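Side-chain contacts in homoserine O-acetyltransferase (Bacillus anthracis str. 'Ames Ancestor', PDB 3I1I), which probably transfers an acetyl group, presumably from acetyl-CoA, to the hydroxyl of homoserine, as other alpha/beta-hydrolase-fold homoserine O-acetyltransferases do: residues W70-G73 and G78-I81; L94-V97 and H103-T106; A165-H170 and H294-L299; M229-F232 and F236-T239. One frame throughout, in Å; residues are numbered along the deposited sequence.

Interaction 1: residues W70-G73 and G78-I81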
loop_
_atom_site.group_PDB
_atom_site.type_symbol
_atom_site.label_atom_id
_atom_site.label_comp_id
_atom_site.label_asym_id
_atom_site.label_seq_id
_atom_site.Cartn_x
_atom_site.Cartn_y
_atom_site.Cartn_z
ATOM N N TRP A 70 -11.142 -16.132 -19.775
ATOM C CA TRP A 70 -10.201 -15.008 -19.757
ATOM C C TRP A 70 -9.164 -14.951 -20.913
ATOM O O TRP A 70 -8.541 -13.910 -21.141
ATOM C CB TRP A 70 -9.557 -14.927 -18.382
ATOM C CG TRP A 70 -8.916 -16.162 -17.936
ATOM C CD1 TRP A 70 -9.435 -17.085 -17.096
ATOM C CD2 TRP A 70 -7.621 -16.640 -18.323
ATOM N NE1 TRP A 70 -8.545 -18.114 -16.920
ATOM C CE2 TRP A 70 -7.416 -17.864 -17.660
ATOM C CE3 TRP A 70 -6.608 -16.136 -19.141
ATOM C CZ2 TRP A 70 -6.222 -18.620 -17.790
ATOM C CZ3 TRP A 70 -5.397 -16.884 -19.270
ATOM C CH2 TRP A 70 -5.236 -18.121 -18.604
ATOM N N TRP A 71 -8.979 -16.047 -21.637
ATOM C CA TRP A 71 -8.101 -16.082 -22.821
ATOM C C TRP A 71 -8.868 -16.583 -24.043
ATOM O O TRP A 71 -8.285 -17.198 -24.963
ATOM C CB TRP A 71 -6.845 -16.941 -22.561
ATOM C CG TRP A 71 -5.526 -16.207 -22.519
ATOM C CD1 TRP A 71 -5.336 -14.859 -22.510
ATOM C CD2 TRP A 71 -4.214 -16.788 -22.433
ATOM N NE1 TRP A 71 -3.990 -14.558 -22.452
ATOM C CE2 TRP A 71 -3.282 -15.723 -22.388
ATOM C CE3 TRP A 71 -3.737 -18.106 -22.374
ATOM C CZ2 TRP A 71 -1.909 -15.927 -22.322
ATOM C CZ3 TRP A 71 -2.361 -18.319 -22.306
ATOM C CH2 TRP A 71 -1.460 -17.231 -22.282
ATOM N N ASP A 72 -10.163 -16.272 -24.082
ATOM C CA ASP A 72 -11.049 -16.800 -25.122
ATOM C C ASP A 72 -10.583 -16.435 -26.514
ATOM O O ASP A 72 -10.690 -17.243 -27.441
ATOM C CB ASP A 72 -12.491 -16.342 -24.939
ATOM C CG ASP A 72 -13.447 -17.071 -25.871
ATOM O OD1 ASP A 72 -13.778 -18.271 -25.615
ATOM O OD2 ASP A 72 -13.845 -16.455 -26.887
ATOM N N GLY A 73 -10.047 -15.230 -26.673
ATOM C CA GLY A 73 -9.548 -14.801 -27.962
ATOM C C GLY A 73 -8.415 -15.634 -28.538
ATOM O O GLY A 73 -8.206 -15.617 -29.745
ATOM N N GLY A 78 -10.052 -22.702 -35.011
ATOM C CA GLY A 78 -9.368 -21.774 -35.899
ATOM C C GLY A 78 -8.546 -20.674 -35.244
ATOM O O GLY A 78 -8.008 -19.853 -35.940
ATOM N N LYS A 79 -8.424 -20.668 -33.917
ATOM C CA LYS A 79 -7.650 -19.646 -33.221
ATOM C C LYS A 79 -6.184 -20.073 -33.017
ATOM O O LYS A 79 -5.770 -21.162 -33.411
ATOM C CB LYS A 79 -8.340 -19.283 -31.887
ATOM C CG LYS A 79 -9.734 -18.646 -32.091
ATOM C CD LYS A 79 -10.434 -18.298 -30.762
ATOM C CE LYS A 79 -11.757 -17.517 -30.979
ATOM N NZ LYS A 79 -12.645 -17.518 -29.758
ATOM N N ALA A 80 -5.398 -19.208 -32.390
ATOM C CA ALA A 80 -3.958 -19.433 -32.282
ATOM C C ALA A 80 -3.639 -20.735 -31.552
ATOM O O ALA A 80 -2.663 -21.387 -31.866
ATOM C CB ALA A 80 -3.285 -18.230 -31.568
ATOM N N ILE A 81 -4.422 -21.024 -30.513
ATOM C CA ILE A 81 -4.403 -22.295 -29.807
ATOM C C ILE A 81 -5.687 -22.958 -30.288
ATOM O O ILE A 81 -6.779 -22.773 -29.737
ATOM C CB ILE A 81 -4.404 -22.088 -28.308
ATOM C CG1 ILE A 81 -3.207 -21.242 -27.899
ATOM C CG2 ILE A 81 -4.397 -23.423 -27.581
ATOM C CD1 ILE A 81 -3.225 -20.817 -26.481
HETATM O O HOH W 1 -6.303 -16.328 -31.571
#
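G73 and K79 bring the two loop segments closest together, their CA atoms 7.4 Å apart, and one long side chain and one water bridge the gap. K79 provides the side chain. Its chain is extended beyond CG, which carries the ammonium group across to D72, where NZ meets two oxygens of the same residue. The first is the backbone O of D72, which accepts a hydrogen bond from K79 NZ at 3.0 Å; the donor stands above the carbonyl plane, with a C=O...N angle of 133°. The second is the carboxylate, whose OD2 lies 3.3 Å from K79 NZ in a salt bridge. D72 CG is anti to its own backbone N (chi1 -170°), a setting that brings OD2 round to K79 although CB points away from it; the other oxygen, OD1, accepts from the backbone N of G59, so each carboxylate oxygen has its own partner. Nearer the backbone, K79 CD passes 3.6 Å from G73 O. That same carbonyl accepts a hydrogen bond from a water at 2.7 Å, and the water accepts one from A80 N, a second, solvent-mediated link. The contact lies at the surface and joins the loops on either side of short strand 75-76, which pairs in parallel with strand 81-82, while W71 and I81 reach inward to strands 44-48 and 150-154 and I81 also packs on helix 362-370.

Interaction 2: residues L94-V97 and H103-T106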
loop_
_atom_site.group_PDB
_atom_site.type_symbol
_atom_site.label_atom_id
_atom_site.label_comp_id
_atom_site.label_asym_id
_atom_site.label_seq_id
_atom_site.Cartn_x
_atom_site.Cartn_y
_atom_site.Cartn_z
ATOM N N LEU A 94 -4.644 -23.693 -6.277
ATOM C CA LEU A 94 -4.805 -23.656 -4.803
ATOM C C LEU A 94 -5.082 -22.204 -4.260
ATOM O O LEU A 94 -4.600 -21.212 -4.831
ATOM C CB LEU A 94 -3.526 -24.166 -4.118
ATOM C CG LEU A 94 -3.191 -25.655 -3.982
ATOM C CD1 LEU A 94 -1.729 -25.765 -3.505
ATOM C CD2 LEU A 94 -4.171 -26.334 -2.994
ATOM N N CYS A 95 -5.840 -22.118 -3.173
ATOM C CA CYS A 95 -6.243 -20.851 -2.585
ATOM C C CYS A 95 -6.849 -19.858 -3.591
ATOM O O CYS A 95 -6.641 -18.635 -3.469
ATOM C CB CYS A 95 -5.059 -20.196 -1.903
ATOM S SG CYS A 95 -4.321 -21.246 -0.655
ATOM N N ASN A 96 -7.613 -20.377 -4.561
ATOM C CA ASN A 96 -8.212 -19.524 -5.561
ATOM C C ASN A 96 -8.956 -18.423 -4.828
ATOM O O ASN A 96 -9.672 -18.707 -3.865
ATOM C CB ASN A 96 -9.159 -20.304 -6.468
ATOM C CG ASN A 96 -9.620 -19.483 -7.650
ATOM O OD1 ASN A 96 -10.508 -18.642 -7.519
ATOM N ND2 ASN A 96 -9.034 -19.732 -8.824
ATOM N N VAL A 97 -8.780 -17.182 -5.256
ATOM C CA VAL A 97 -9.340 -16.056 -4.506
ATOM C C VAL A 97 -10.847 -15.926 -4.682
ATOM O O VAL A 97 -11.549 -15.471 -3.767
ATOM C CB VAL A 97 -8.642 -14.707 -4.839
ATOM C CG1 VAL A 97 -7.154 -14.853 -4.650
ATOM C CG2 VAL A 97 -8.990 -14.235 -6.254
ATOM N N HIS A 103 -18.595 -21.824 -9.581
ATOM C CA HIS A 103 -17.861 -22.611 -10.554
ATOM C C HIS A 103 -16.429 -22.970 -10.138
ATOM O O HIS A 103 -15.742 -23.653 -10.900
ATOM C CB HIS A 103 -17.736 -21.841 -11.851
ATOM C CG HIS A 103 -19.031 -21.628 -12.546
ATOM N ND1 HIS A 103 -19.797 -22.671 -13.029
ATOM C CD2 HIS A 103 -19.707 -20.493 -12.830
ATOM C CE1 HIS A 103 -20.879 -22.179 -13.598
ATOM N NE2 HIS A 103 -20.843 -20.862 -13.501
ATOM N N VAL A 104 -15.956 -22.494 -8.985
ATOM C CA VAL A 104 -14.549 -22.654 -8.610
ATOM C C VAL A 104 -14.397 -23.819 -7.666
ATOM O O VAL A 104 -15.137 -23.932 -6.704
ATOM C CB VAL A 104 -14.055 -21.346 -7.962
ATOM C CG1 VAL A 104 -12.737 -21.533 -7.163
ATOM C CG2 VAL A 104 -13.975 -20.231 -9.038
ATOM N N ILE A 105 -13.458 -24.710 -7.915
ATOM C CA ILE A 105 -13.214 -25.810 -6.979
ATOM C C ILE A 105 -11.743 -25.790 -6.560
ATOM O O ILE A 105 -10.852 -26.027 -7.375
ATOM C CB ILE A 105 -13.589 -27.205 -7.617
ATOM C CG1 ILE A 105 -15.083 -27.227 -8.003
ATOM C CG2 ILE A 105 -13.235 -28.359 -6.671
ATOM C CD1 ILE A 105 -15.427 -28.170 -9.179
ATOM N N THR A 106 -11.504 -25.501 -5.284
ATOM C CA THR A 106 -10.163 -25.186 -4.800
ATOM C C THR A 106 -9.988 -25.743 -3.399
ATOM O O THR A 106 -10.967 -26.129 -2.769
ATOM C CB THR A 106 -9.931 -23.651 -4.747
ATOM O OG1 THR A 106 -8.527 -23.390 -4.688
ATOM C CG2 THR A 106 -10.618 -22.999 -3.536
#
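T106 OG1 is the polar atom around which the two loop segments gather: it hydrogen-bonds to the backbone O of N93, just before segment 94-97, and sits 3.2 Å from N96 N. The hydroxyl reaches this place because OG1 is anti to the T106 backbone N (chi1 -162°), which places it beside the backbone of segment 94-97. C95 N is also near, 3.3 Å from T106 OG1, but its angle is too poor for a bond. Beside the hydroxyl the packing is carbon on carbon, with N96 CB 3.8 Å from T106 CB. Both segments belong to the long excursion that follows strand 87-91 of the central alpha/beta-hydrolase sheet and precedes helix 129-142, and a backbone hydrogen bond between C95 and T107 ties its two limbs just beyond the side-chain contact. Farther out, the amide of N96 lies against V104, where OD1 of N96 is 3.7 Å from CG1 of V104. Both ends of this amide are engaged: ND2 gives a hydrogen bond to A53 O and OD1 accepts one from Q98 N, which together fix its rotation. C95, turned the other way, packs against Y282 and T283 of helix 277-289.

Interaction 3: residues A165-H170 and H294-L299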
loop_
_atom_site.group_PDB
_atom_site.type_symbol
_atom_site.label_atom_id
_atom_site.label_comp_id
_atom_site.label_asym_id
_atom_site.label_seq_id
_atom_site.Cartn_x
_atom_site.Cartn_y
_atom_site.Cartn_z
ATOM N N ALA A 165 8.338 -26.600 -16.678
ATOM C CA ALA A 165 9.505 -26.711 -17.543
ATOM C C ALA A 165 10.774 -27.108 -16.748
ATOM O O ALA A 165 11.584 -27.932 -17.199
ATOM C CB ALA A 165 9.725 -25.416 -18.309
ATOM N N VAL A 166 10.928 -26.546 -15.565
ATOM C CA VAL A 166 12.071 -26.877 -14.712
ATOM C C VAL A 166 11.930 -28.303 -14.130
ATOM O O VAL A 166 12.833 -29.106 -14.247
ATOM C CB VAL A 166 12.242 -25.833 -13.571
ATOM C CG1 VAL A 166 13.227 -26.315 -12.526
ATOM C CG2 VAL A 166 12.675 -24.500 -14.166
ATOM N N HIS A 167 10.783 -28.621 -13.544
ATOM C CA HIS A 167 10.678 -29.837 -12.764
ATOM C C HIS A 167 10.132 -31.053 -13.463
ATOM O O HIS A 167 10.267 -32.128 -12.930
ATOM C CB HIS A 167 9.923 -29.558 -11.486
ATOM C CG HIS A 167 10.677 -28.677 -10.553
ATOM N ND1 HIS A 167 11.518 -29.171 -9.573
ATOM C CD2 HIS A 167 10.781 -27.324 -10.494
ATOM C CE1 HIS A 167 12.069 -28.158 -8.918
ATOM N NE2 HIS A 167 11.650 -27.027 -9.463
ATOM N N TYR A 168 9.554 -30.918 -14.658
ATOM C CA TYR A 168 9.095 -32.071 -15.392
ATOM C C TYR A 168 9.629 -32.018 -16.788
ATOM O O TYR A 168 8.882 -32.015 -17.768
ATOM C CB TYR A 168 7.570 -32.139 -15.382
ATOM C CG TYR A 168 7.020 -32.377 -14.014
ATOM C CD1 TYR A 168 7.165 -33.613 -13.394
ATOM C CD2 TYR A 168 6.405 -31.370 -13.324
ATOM C CE1 TYR A 168 6.682 -33.838 -12.100
ATOM C CE2 TYR A 168 5.890 -31.573 -12.015
ATOM C CZ TYR A 168 6.030 -32.794 -11.419
ATOM O OH TYR A 168 5.507 -32.974 -10.171
ATOM N N PRO A 169 10.950 -32.001 -16.892
ATOM C CA PRO A 169 11.536 -31.805 -18.186
ATOM C C PRO A 169 11.311 -32.952 -19.185
ATOM O O PRO A 169 11.409 -32.701 -20.368
ATOM C CB PRO A 169 13.028 -31.697 -17.867
ATOM C CG PRO A 169 13.176 -32.505 -16.665
ATOM C CD PRO A 169 11.978 -32.240 -15.855
ATOM N N HIS A 170 11.028 -34.178 -18.770
ATOM C CA HIS A 170 10.767 -35.191 -19.789
ATOM C C HIS A 170 9.340 -35.075 -20.340
ATOM O O HIS A 170 8.995 -35.796 -21.261
ATOM C CB HIS A 170 11.010 -36.619 -19.269
ATOM C CG HIS A 170 12.309 -36.789 -18.546
ATOM N ND1 HIS A 170 13.473 -36.150 -18.937
ATOM C CD2 HIS A 170 12.627 -37.515 -17.442
ATOM C CE1 HIS A 170 14.441 -36.449 -18.089
ATOM N NE2 HIS A 170 13.961 -37.292 -17.184
ATOM N N HIS A 294 14.786 -21.523 -6.443
ATOM C CA HIS A 294 14.628 -22.071 -5.088
ATOM C C HIS A 294 14.761 -23.589 -5.125
ATOM O O HIS A 294 14.096 -24.271 -5.889
ATOM C CB HIS A 294 13.276 -21.733 -4.485
ATOM C CG HIS A 294 13.126 -22.235 -3.097
ATOM N ND1 HIS A 294 13.973 -21.842 -2.079
ATOM C CD2 HIS A 294 12.272 -23.137 -2.555
ATOM C CE1 HIS A 294 13.622 -22.458 -0.962
ATOM N NE2 HIS A 294 12.597 -23.252 -1.224
ATOM N N GLY A 295 15.605 -24.141 -4.293
ATOM C CA GLY A 295 15.909 -25.566 -4.441
ATOM C C GLY A 295 17.344 -25.753 -4.917
ATOM O O GLY A 295 18.054 -26.577 -4.390
ATOM N N PHE A 296 17.786 -24.903 -5.827
ATOM C CA PHE A 296 18.969 -25.136 -6.585
ATOM C C PHE A 296 20.074 -24.259 -6.056
ATOM O O PHE A 296 19.864 -23.498 -5.118
ATOM C CB PHE A 296 18.671 -24.810 -8.050
ATOM C CG PHE A 296 17.654 -25.732 -8.679
ATOM C CD1 PHE A 296 18.041 -26.914 -9.265
ATOM C CD2 PHE A 296 16.308 -25.406 -8.683
ATOM C CE1 PHE A 296 17.113 -27.757 -9.828
ATOM C CE2 PHE A 296 15.379 -26.234 -9.247
ATOM C CZ PHE A 296 15.781 -27.407 -9.819
ATOM N N SER A 297 21.247 -24.333 -6.671
ATOM C CA SER A 297 22.364 -23.512 -6.251
ATOM C C SER A 297 22.370 -22.183 -6.962
ATOM O O SER A 297 23.014 -21.277 -6.526
ATOM C CB SER A 297 23.691 -24.239 -6.492
ATOM O OG SER A 297 23.830 -24.599 -7.839
ATOM N N SER A 298 21.653 -22.071 -8.067
ATOM C CA SER A 298 21.524 -20.795 -8.777
ATOM C C SER A 298 20.435 -20.885 -9.837
ATOM O O SER A 298 19.963 -21.997 -10.181
ATOM C CB SER A 298 22.822 -20.477 -9.505
ATOM O OG SER A 298 23.026 -21.377 -10.603
ATOM N N LEU A 299 20.065 -19.723 -10.378
ATOM C CA LEU A 299 19.137 -19.660 -11.499
ATOM C C LEU A 299 19.666 -20.484 -12.660
ATOM O O LEU A 299 18.906 -21.241 -13.258
ATOM C CB LEU A 299 18.910 -18.216 -11.929
ATOM C CG LEU A 299 17.938 -17.991 -13.086
ATOM C CD1 LEU A 299 16.552 -18.606 -12.788
ATOM C CD2 LEU A 299 17.826 -16.491 -13.398
HETATM O O HOH W 2 12.314 -24.590 -8.617
#
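V166, in the last turn of helix 156-167, meets F296 with a single methyl: CG1 lies 3.9 Å from F296 CZ, the two side chains approaching from opposite directions. The valine side chain also packs on I292 and V306. Next comes H167, whose imidazole reaches the same end of the phenyl group. H167 NE2 lies near the plane of the F296 ring, at its edge, 3.8 Å from CE2. The planes are inclined at 50° and the centroids are 5.6 Å apart, an oblique pairing. NE2 has a polar partner too, a water 2.7 Å away in the imidazole plane, which may donate a long bond (3.3 Å) to H294 O. Past H167 the chain leaves the helix at Y168. Across the contact, F296 is backed by E301 and A302 of helix 299-304, and H294 stacks on Y251 of the second subunit, so the loop joins the end of helix 156-167 to a subunit interface. Chemically, the CE2-CZ end of the phenyl ring packs against a valine methyl and the CE1-NE2 side of the imidazole, while NE2 keeps its hydrogen bond to water.

Interaction 4: residues M229-F232 and F236-T239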
loop_
_atom_site.group_PDB
_atom_site.type_symbol
_atom_site.label_atom_id
_atom_site.label_comp_id
_atom_site.label_asym_id
_atom_site.label_seq_id
_atom_site.Cartn_x
_atom_site.Cartn_y
_atom_site.Cartn_z
HETATM N N MSE A 229 -3.110 -0.549 -9.590
HETATM C CA MSE A 229 -2.275 0.583 -9.963
HETATM C C MSE A 229 -0.899 0.210 -10.542
HETATM O O MSE A 229 -0.201 1.095 -10.974
HETATM C CB MSE A 229 -2.059 1.561 -8.807
HETATM C CG MSE A 229 -3.320 2.190 -8.264
HETATM SE SE MSE A 229 -4.384 3.059 -9.621
HETATM C CE MSE A 229 -3.042 4.360 -10.313
ATOM N N ASN A 230 -0.526 -1.062 -10.602
ATOM C CA ASN A 230 0.668 -1.448 -11.370
ATOM C C ASN A 230 0.383 -2.321 -12.585
ATOM O O ASN A 230 1.320 -2.758 -13.299
ATOM C CB ASN A 230 1.684 -2.123 -10.441
ATOM C CG ASN A 230 2.334 -1.128 -9.494
ATOM O OD1 ASN A 230 3.158 -0.265 -9.934
ATOM N ND2 ASN A 230 1.897 -1.161 -8.198
ATOM N N ALA A 231 -0.902 -2.542 -12.834
ATOM C CA ALA A 231 -1.327 -3.471 -13.885
ATOM C C ALA A 231 -1.215 -2.882 -15.280
ATOM O O ALA A 231 -1.186 -3.634 -16.228
ATOM C CB ALA A 231 -2.745 -4.005 -13.618
ATOM N N PHE A 232 -1.094 -1.562 -15.410
ATOM C CA PHE A 232 -1.095 -0.902 -16.739
ATOM C C PHE A 232 0.147 0.006 -16.849
ATOM O O PHE A 232 0.907 0.106 -15.895
ATOM C CB PHE A 232 -2.366 -0.078 -16.943
ATOM C CG PHE A 232 -3.669 -0.870 -16.862
ATOM C CD1 PHE A 232 -4.277 -1.358 -18.005
ATOM C CD2 PHE A 232 -4.291 -1.083 -15.647
ATOM C CE1 PHE A 232 -5.490 -2.105 -17.941
ATOM C CE2 PHE A 232 -5.496 -1.820 -15.550
ATOM C CZ PHE A 232 -6.098 -2.340 -16.708
ATOM N N PHE A 236 -1.704 5.050 -19.057
ATOM C CA PHE A 236 -3.050 4.532 -19.040
ATOM C C PHE A 236 -3.868 5.211 -17.957
ATOM O O PHE A 236 -5.003 5.578 -18.225
ATOM C CB PHE A 236 -3.083 3.018 -18.839
ATOM C CG PHE A 236 -4.472 2.454 -18.706
ATOM C CD1 PHE A 236 -5.192 2.089 -19.821
ATOM C CD2 PHE A 236 -5.055 2.318 -17.450
ATOM C CE1 PHE A 236 -6.490 1.554 -19.703
ATOM C CE2 PHE A 236 -6.336 1.806 -17.308
ATOM C CZ PHE A 236 -7.071 1.401 -18.442
ATOM N N TYR A 237 -3.325 5.361 -16.749
ATOM C CA TYR A 237 -4.123 5.946 -15.643
ATOM C C TYR A 237 -4.349 7.459 -15.845
ATOM O O TYR A 237 -5.388 8.004 -15.453
ATOM C CB TYR A 237 -3.456 5.708 -14.287
ATOM C CG TYR A 237 -3.088 4.259 -14.029
ATOM C CD1 TYR A 237 -4.011 3.375 -13.505
ATOM C CD2 TYR A 237 -1.817 3.777 -14.317
ATOM C CE1 TYR A 237 -3.680 2.058 -13.268
ATOM C CE2 TYR A 237 -1.481 2.469 -14.103
ATOM C CZ TYR A 237 -2.418 1.606 -13.578
ATOM O OH TYR A 237 -2.105 0.310 -13.331
ATOM N N GLU A 238 -3.357 8.110 -16.449
ATOM C CA GLU A 238 -3.374 9.534 -16.690
ATOM C C GLU A 238 -4.493 9.913 -17.668
ATOM O O GLU A 238 -5.197 10.913 -17.438
ATOM C CB GLU A 238 -2.012 10.001 -17.230
ATOM C CG GLU A 238 -1.754 11.459 -17.060
ATOM C CD GLU A 238 -1.534 11.904 -15.576
ATOM O OE1 GLU A 238 -1.095 11.090 -14.725
ATOM O OE2 GLU A 238 -1.822 13.101 -15.267
ATOM N N THR A 239 -4.672 9.113 -18.720
ATOM C CA THR A 239 -5.759 9.341 -19.684
ATOM C C THR A 239 -7.082 8.664 -19.339
ATOM O O THR A 239 -8.115 9.152 -19.732
ATOM C CB THR A 239 -5.355 8.919 -21.097
ATOM O OG1 THR A 239 -5.043 7.516 -21.075
ATOM C CG2 THR A 239 -4.107 9.726 -21.541
#
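Aromatic packing joins F232 to both F236 and Y237. The rings of F232 and F236 form an offset stack, nearly parallel at 9° with centroids 4.1 Å apart, and F232 CG lies 3.5 Å from F236 CD2. Against Y237 the same phenyl group turns its edge: in an offset edge-to-face pair its plane stands at 87° to the tyrosine ring. The selenomethionine M229 supplies the next kind of contact, a Met-aromatic one. Its chain bends at chi2 and chi3, folding the methyl CE over the Y237 face, 3.8 Å from the ring centroid, as a CH-pi contact, while SE lies obliquely at 4.5 Å from that centroid. F236 CD2 stands off the opposite face. Polar bonding is concentrated on the phenol: Y237 OH accepts a bent hydrogen bond from F232 N at 3.0 Å and also bonds to F228 O, at the end of helix 217-228. N191 and I186 of the second subunit pack on M229 and Y237, respectively. Taken together, F232, F236 and Y237 make a largely buried aromatic cluster at the loop between helices 217-228 and 234-240, where a tyrosine from the second helix reaches back to hold the loop.

All four contacts belong to the same alpha/beta-hydrolase chain but occupy separate places, and none touches another. Interactions 1 and 2 are the nearest by their atoms, about 8 Å apart at closest, with centres 23 Å apart; they follow one another in sequence on either side of strand 87-91. Interaction 4 is nested in the long chain excursion closed by interaction 3, yet their centres are 34 Å apart, and both touch the second subunit. The probable Ser-His-Asp triad is S155, H351 and D318. Interaction 4 comes near it through A231, without contact, and helix 156-167, which ends at interaction 3, begins just after S155 on the presumed nucleophile elbow.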